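PilM (Escherichia coli, PDB 3EOI) is of unknown function but, as a plasmid-encoded member of the PilM family in the pilus clan, is probably connected with pilus formation. Local coordinates at residues D20-R23 with Y24-A27; P36-R39 with A40-G43; G76-G79 with A80-Q84. All blocks are in the same frame, centred on the assembly; numbering follows the deposited sequence.

Interaction 1. Residues D20-R23 with Y24-A27; sequences DFIR and YMNA
Tyr-24 and Met-25 reach back one turn to Asp-20 and Phe-21 on two faces of the helix 10-34. Toward the sheet, the Met-25 chain bends at its third torsion (chi3 66°), and SD comes to the edge of the Phe-21 ring, 4.2 Å from CE1, a Met-aromatic contact. Val-69, Ala-71 and Trp-122 of the sheet and Leu-81 of the helix 77-84 touch the same phenyl group, and Trp-122 also meets Met-25. Tyr-24 is buried as well. Its CG stands beside the backbone N (chi1 -80°), which lays ring atom CD1 3.1 Å from Asp-20 O, in the ring plane, while OH bonds to Pro-53 O. Replacing this tyrosine with alanine would probably open a gap beside Leu-52 and Val-58 and leave Pro-53 O without this donor. The solvent side is looser: exposed Arg-23 folds back at chi3 so that NH2 meets OD1 of the buried Asp-20 at 2.8 Å, forming a salt bridge in which NH2 approaches from above the carboxylate plane, and the same NH2 lies obliquely 4.0 Å from Tyr-24 CE1. The Asp-20 carboxylate also bonds Gln-16 NE2 (through OD1) and Asn-57 ND2 (through OD2). Exposed Asn-26 runs alongside Ile-22, its ND2 3.5 Å from CG2. Along the backbone, Met-25 N donates to Phe-21 O at 2.8 Å, one of four successive i to i+4 bonds of an amphipathic alpha helix packed against an antiparallel sheet.

Interaction 2. Residues P36-R39 with A40-G43; sequences PERR and AAGG
Arg-38 turns its guanidinium end-on to the carbonyl of Gly-42, gripping one oxygen with two nitrogens. NH1 lies 2.9 Å from Gly-42 O, in the carbonyl plane and on a lone pair, whereas NH2, at 3.0 Å from the same oxygen, approaches almost straight along the carbonyl bond. The oxygen sits close to the guanidinium plane, and the paired bonds limit rotation of the group. A bend at chi2 (68°) brings the chain round to this position after CG has left CB opposite the backbone N. Ala-41 CB stands obliquely to the guanidinium, 3.6 Å from NH1, while Tyr-31 and Leu-32 of the helix 10-34 touch the Arg-38 side chain.

Arg-39 is turned elsewhere: extended from CG to NE, it carries its head to the chain terminus, where NH2 forms a salt bridge with the C-terminal carboxylate of Asn-124 (OXT) and NH1 bonds to Gln-65 O. Two neighbouring arginines thus tie one surface segment to separate points.

The backbone itself coils tightly. Ala-41 N donates to Arg-38 O at 3.1 Å from well above the carbonyl plane, and a weak bond of 3.5 Å joins Gly-42 N to Arg-39 O. Gly-42 then takes backbone angles (phi 80°, psi -169°) at which a side chain would jam against the preceding carbonyl oxygen. These i to i+3 bonds are characteristic of successive tight turns, here closed by the Arg-38 guanidinium on the Gly-42 carbonyl.

Interaction 3. Residues G76-G79 with A80-Q84; sequences GLMG and ALLEQ
Met-78 and Leu-82 meet one turn apart on the short alpha helix 77-84, which has Gly-76 at its N-cap position and lies against both the helix 10-34 and the strand 119-123. Backbone hydrogen bonds form the frame. Ala-80 N donates to Gly-76 O at 3.0 Å, opening an i to i+4 series that continues through Leu-81, Leu-82 and Glu-83, the last donating to Gly-79 O at 2.8 Å. Gly-76 itself has a positive phi (78°), a backbone region most easily taken by glycine.

Apolar contacts follow two flanks. On the inner one, Leu-81 CD1 lies 4.2 Å from Leu-77 CG, and both side chains touch Ile-120; Leu-77 also reaches Gln-17 and Leu-81 reaches Phe-21. On the partly exposed flank, Met-78 is bent at chi2 and chi3, curling its chain toward Leu-91, Thr-102 and Ile-120. Polar side-chain ties lie at the far end, where Gln-84 NE2 bonds to Thr-15 O of the long helix and Ser-85 OG to Leu-81 O. With Leu-82 CG beside its backbone N (chi1 -68°), the side chain leans back over the preceding turn: CG rests 3.4 Å from Met-78 O, and CD1 comes to 4.0 Å from Met-78 CG.

Interactions 1 and 3 touch where the two helices pack together, their centres 13 Å apart. Phe-21 CG meets Leu-81 CD2 at 3.6 Å, and Ile-22 CD1 lies 3.7 Å from Leu-81 O. Both also rest on the strand 119-123, interaction 1 through Trp-122 and interaction 3 through Ile-120. Interaction 2 lies in the loop after the helix 10-34, with its centre about 18 Å from that of interaction 1 and nearest atoms about 9 Å apart. It and interaction 3 lie on opposite sides of the chain's centre, about 29 Å between centres.

Interaction 1. Residues D20-R23 with Y24-A27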
loop_
_atom_site.group_PDB
_atom_site.type_symbol
_atom_site.label_atom_id
_atom_site.label_comp_id
_atom_site.label_asym_id
_atom_site.label_seq_id
_atom_site.Cartn_x
_atom_site.Cartn_y
_atom_site.Cartn_z
ATOM N N ASP A 20 -7.071 4.700 4.620
ATOM C CA ASP A 20 -5.687 5.132 4.911
ATOM C C ASP A 20 -4.700 4.828 3.767
ATOM O O ASP A 20 -3.846 5.666 3.392
ATOM C CB ASP A 20 -5.135 4.490 6.187
ATOM C CG ASP A 20 -5.919 4.882 7.441
ATOM O OD1 ASP A 20 -6.714 5.828 7.367
ATOM O OD2 ASP A 20 -5.662 4.269 8.523
ATOM N N PHE A 21 -4.774 3.594 3.263
ATOM C CA PHE A 21 -3.940 3.178 2.129
ATOM C C PHE A 21 -4.132 4.187 0.964
ATOM O O PHE A 21 -3.165 4.679 0.317
ATOM C CB PHE A 21 -4.378 1.767 1.715
ATOM C CG PHE A 21 -3.499 1.097 0.687
ATOM C CD1 PHE A 21 -3.468 1.558 -0.646
ATOM C CD2 PHE A 21 -2.684 0.005 1.047
ATOM C CE1 PHE A 21 -2.665 0.953 -1.576
ATOM C CE2 PHE A 21 -1.881 -0.667 0.051
ATOM C CZ PHE A 21 -1.873 -0.155 -1.275
ATOM N N ILE A 22 -5.388 4.466 0.619
ATOM C CA ILE A 22 -5.618 5.284 -0.578
ATOM C C ILE A 22 -5.098 6.695 -0.335
ATOM O O ILE A 22 -4.514 7.326 -1.242
ATOM C CB ILE A 22 -7.102 5.287 -0.970
ATOM C CG1 ILE A 22 -7.465 3.900 -1.518
ATOM C CG2 ILE A 22 -7.370 6.341 -2.037
ATOM C CD1 ILE A 22 -8.910 3.619 -1.532
ATOM N N ARG A 23 -5.279 7.187 0.884
ATOM C CA ARG A 23 -4.822 8.544 1.232
ATOM C C ARG A 23 -3.329 8.684 1.089
ATOM O O ARG A 23 -2.821 9.701 0.508
ATOM C CB ARG A 23 -5.224 8.853 2.669
ATOM C CG ARG A 23 -5.158 10.286 3.017
ATOM C CD ARG A 23 -5.966 10.505 4.271
ATOM N NE ARG A 23 -5.396 9.786 5.424
ATOM C CZ ARG A 23 -6.021 8.815 6.113
ATOM N NH1 ARG A 23 -7.265 8.420 5.804
ATOM N NH2 ARG A 23 -5.384 8.264 7.146
ATOM N N TYR A 24 -2.596 7.710 1.637
ATOM C CA TYR A 24 -1.132 7.724 1.549
ATOM C C TYR A 24 -0.640 7.474 0.126
ATOM O O TYR A 24 0.279 8.172 -0.362
ATOM C CB TYR A 24 -0.492 6.724 2.544
ATOM C CG TYR A 24 -0.450 7.332 3.957
ATOM C CD1 TYR A 24 -1.555 7.217 4.783
ATOM C CD2 TYR A 24 0.660 8.065 4.439
ATOM C CE1 TYR A 24 -1.597 7.740 6.058
ATOM C CE2 TYR A 24 0.631 8.611 5.771
ATOM C CZ TYR A 24 -0.524 8.429 6.556
ATOM O OH TYR A 24 -0.709 8.964 7.835
ATOM N N MET A 25 -1.171 6.439 -0.535
ATOM C CA MET A 25 -0.913 6.217 -1.960
ATOM C C MET A 25 -1.035 7.532 -2.775
ATOM O O MET A 25 -0.110 7.922 -3.503
ATOM C CB MET A 25 -1.884 5.152 -2.522
ATOM C CG MET A 25 -1.712 4.982 -4.005
ATOM S SD MET A 25 -2.807 3.653 -4.734
ATOM C CE MET A 25 -4.334 4.340 -4.477
ATOM N N ASN A 26 -2.197 8.195 -2.683
ATOM C CA ASN A 26 -2.423 9.455 -3.456
ATOM C C ASN A 26 -1.397 10.516 -3.088
ATOM O O ASN A 26 -0.838 11.209 -3.963
ATOM C CB ASN A 26 -3.833 9.988 -3.235
ATOM C CG ASN A 26 -4.837 9.318 -4.122
ATOM O OD1 ASN A 26 -4.517 8.953 -5.247
ATOM N ND2 ASN A 26 -6.037 9.123 -3.615
ATOM N N ALA A 27 -1.094 10.644 -1.803
ATOM C CA ALA A 27 -0.111 11.680 -1.404
ATOM C C ALA A 27 1.300 11.396 -1.931
ATOM O O ALA A 27 2.026 12.322 -2.398
ATOM C CB ALA A 27 -0.092 11.833 0.092
#

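Interaction 2. Residues P36-R39 with A40-G43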
loop_
_atom_site.group_PDB
_atom_site.type_symbol
_atom_site.label_atom_id
_atom_site.label_comp_id
_atom_site.label_asym_id
_atom_site.label_seq_id
_atom_site.Cartn_x
_atom_site.Cartn_y
_atom_site.Cartn_z
ATOM N N PRO A 36 9.663 13.984 -10.035
ATOM C CA PRO A 36 10.076 12.647 -10.421
ATOM C C PRO A 36 11.541 12.409 -10.072
ATOM O O PRO A 36 11.932 11.276 -9.870
ATOM C CB PRO A 36 9.857 12.593 -11.950
ATOM C CG PRO A 36 8.969 13.770 -12.261
ATOM C CD PRO A 36 9.184 14.800 -11.163
ATOM N N GLU A 37 12.352 13.452 -9.967
ATOM C CA GLU A 37 13.763 13.252 -9.629
ATOM C C GLU A 37 13.995 12.654 -8.226
ATOM O O GLU A 37 15.093 12.158 -7.906
ATOM C CB GLU A 37 14.526 14.570 -9.750
ATOM C CG GLU A 37 14.275 15.537 -8.632
ATOM C CD GLU A 37 12.983 16.367 -8.777
ATOM O OE1 GLU A 37 12.180 16.226 -9.761
ATOM O OE2 GLU A 37 12.805 17.205 -7.866
ATOM N N ARG A 38 12.970 12.742 -7.374
ATOM C CA ARG A 38 13.066 12.192 -6.004
ATOM C C ARG A 38 13.168 10.646 -6.037
ATOM O O ARG A 38 13.760 10.037 -5.135
ATOM C CB ARG A 38 11.868 12.667 -5.165
ATOM C CG ARG A 38 11.768 11.975 -3.796
ATOM C CD ARG A 38 12.899 12.373 -2.907
ATOM N NE ARG A 38 12.798 11.758 -1.571
ATOM C CZ ARG A 38 13.094 10.472 -1.356
ATOM N NH1 ARG A 38 13.481 9.689 -2.384
ATOM N NH2 ARG A 38 13.004 9.949 -0.127
ATOM N N ARG A 39 12.670 10.043 -7.107
ATOM C CA ARG A 39 12.735 8.559 -7.240
ATOM C C ARG A 39 14.133 7.945 -7.077
ATOM O O ARG A 39 14.293 6.868 -6.484
ATOM C CB ARG A 39 12.147 8.114 -8.542
ATOM C CG ARG A 39 10.629 8.311 -8.578
ATOM C CD ARG A 39 10.056 8.033 -9.963
ATOM N NE ARG A 39 8.570 8.125 -10.012
ATOM C CZ ARG A 39 7.744 7.114 -9.683
ATOM N NH1 ARG A 39 8.249 5.884 -9.348
ATOM N NH2 ARG A 39 6.432 7.316 -9.693
ATOM N N ALA A 40 15.136 8.642 -7.563
ATOM C CA ALA A 40 16.473 8.095 -7.567
ATOM C C ALA A 40 17.044 7.955 -6.180
ATOM O O ALA A 40 17.966 7.155 -5.954
ATOM C CB ALA A 40 17.355 8.969 -8.414
ATOM N N ALA A 41 16.557 8.733 -5.230
ATOM C CA ALA A 41 17.236 8.729 -3.946
ATOM C C ALA A 41 16.828 7.550 -3.033
ATOM O O ALA A 41 17.528 7.228 -2.068
ATOM C CB ALA A 41 17.010 10.068 -3.218
ATOM N N GLY A 42 15.694 6.924 -3.296
ATOM C CA GLY A 42 15.279 5.824 -2.406
ATOM C C GLY A 42 14.624 6.211 -1.094
ATOM O O GLY A 42 14.207 7.348 -0.918
ATOM N N GLY A 43 14.466 5.236 -0.206
ATOM C CA GLY A 43 14.014 5.542 1.179
ATOM C C GLY A 43 12.546 5.862 1.144
ATOM O O GLY A 43 11.787 5.238 0.420
#

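Interaction 3. Residues G76-G79 with A80-Q84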
loop_
_atom_site.group_PDB
_atom_site.type_symbol
_atom_site.label_atom_id
_atom_site.label_comp_id
_atom_site.label_asym_id
_atom_site.label_seq_id
_atom_site.Cartn_x
_atom_site.Cartn_y
_atom_site.Cartn_z
ATOM N N GLY A 76 -11.473 -9.204 1.761
ATOM C CA GLY A 76 -12.243 -8.073 1.306
ATOM C C GLY A 76 -11.450 -6.755 1.291
ATOM O O GLY A 76 -11.972 -5.741 0.878
ATOM N N LEU A 77 -10.207 -6.749 1.759
ATOM C CA LEU A 77 -9.446 -5.501 1.710
ATOM C C LEU A 77 -9.265 -5.096 0.234
ATOM O O LEU A 77 -9.346 -3.925 -0.105
ATOM C CB LEU A 77 -8.099 -5.661 2.452
ATOM C CG LEU A 77 -7.142 -4.453 2.419
ATOM C CD1 LEU A 77 -7.836 -3.193 3.005
ATOM C CD2 LEU A 77 -5.828 -4.748 3.089
ATOM N N MET A 78 -9.056 -6.067 -0.667
ATOM C CA MET A 78 -8.858 -5.709 -2.079
ATOM C C MET A 78 -10.103 -5.048 -2.610
ATOM O O MET A 78 -10.020 -4.009 -3.228
ATOM C CB MET A 78 -8.516 -6.948 -2.911
ATOM C CG MET A 78 -8.181 -6.664 -4.366
ATOM S SD MET A 78 -6.510 -5.954 -4.675
ATOM C CE MET A 78 -5.440 -7.365 -4.335
ATOM N N GLY A 79 -11.258 -5.630 -2.307
ATOM C CA GLY A 79 -12.533 -5.038 -2.813
ATOM C C GLY A 79 -12.758 -3.644 -2.203
ATOM O O GLY A 79 -13.348 -2.788 -2.860
ATOM N N ALA A 80 -12.307 -3.417 -0.959
ATOM C CA ALA A 80 -12.530 -2.104 -0.345
ATOM C C ALA A 80 -11.609 -1.073 -1.016
ATOM O O ALA A 80 -12.010 0.081 -1.250
ATOM C CB ALA A 80 -12.283 -2.171 1.127
ATOM N N LEU A 81 -10.373 -1.494 -1.324
ATOM C CA LEU A 81 -9.474 -0.594 -2.031
ATOM C C LEU A 81 -10.021 -0.251 -3.367
ATOM O O LEU A 81 -9.945 0.910 -3.824
ATOM C CB LEU A 81 -8.104 -1.265 -2.201
ATOM C CG LEU A 81 -7.300 -1.365 -0.904
ATOM C CD1 LEU A 81 -6.123 -2.297 -1.075
ATOM C CD2 LEU A 81 -6.794 0.015 -0.445
ATOM N N LEU A 82 -10.543 -1.256 -4.052
ATOM C CA LEU A 82 -11.173 -0.981 -5.366
ATOM C C LEU A 82 -12.426 -0.086 -5.242
ATOM O O LEU A 82 -12.661 0.888 -5.994
ATOM C CB LEU A 82 -11.478 -2.317 -6.077
ATOM C CG LEU A 82 -10.178 -3.004 -6.473
ATOM C CD1 LEU A 82 -10.442 -4.455 -6.867
ATOM C CD2 LEU A 82 -9.566 -2.169 -7.633
ATOM N N GLU A 83 -13.267 -0.373 -4.267
ATOM C CA GLU A 83 -14.406 0.506 -4.082
ATOM C C GLU A 83 -14.000 1.965 -3.866
ATOM O O GLU A 83 -14.603 2.870 -4.447
ATOM C CB GLU A 83 -15.197 0.056 -2.837
ATOM C CG GLU A 83 -16.430 0.909 -2.588
ATOM C CD GLU A 83 -17.218 0.448 -1.389
ATOM O OE1 GLU A 83 -16.657 -0.268 -0.527
ATOM O OE2 GLU A 83 -18.384 0.848 -1.306
ATOM N N GLN A 84 -13.069 2.185 -2.962
ATOM C CA GLN A 84 -12.762 3.555 -2.516
ATOM C C GLN A 84 -11.896 4.287 -3.541
ATOM O O GLN A 84 -11.659 5.474 -3.396
ATOM C CB GLN A 84 -12.091 3.520 -1.144
ATOM C CG GLN A 84 -13.085 3.053 -0.028
ATOM C CD GLN A 84 -12.417 3.120 1.341
ATOM O OE1 GLN A 84 -11.564 3.986 1.571
ATOM N NE2 GLN A 84 -12.805 2.220 2.242
#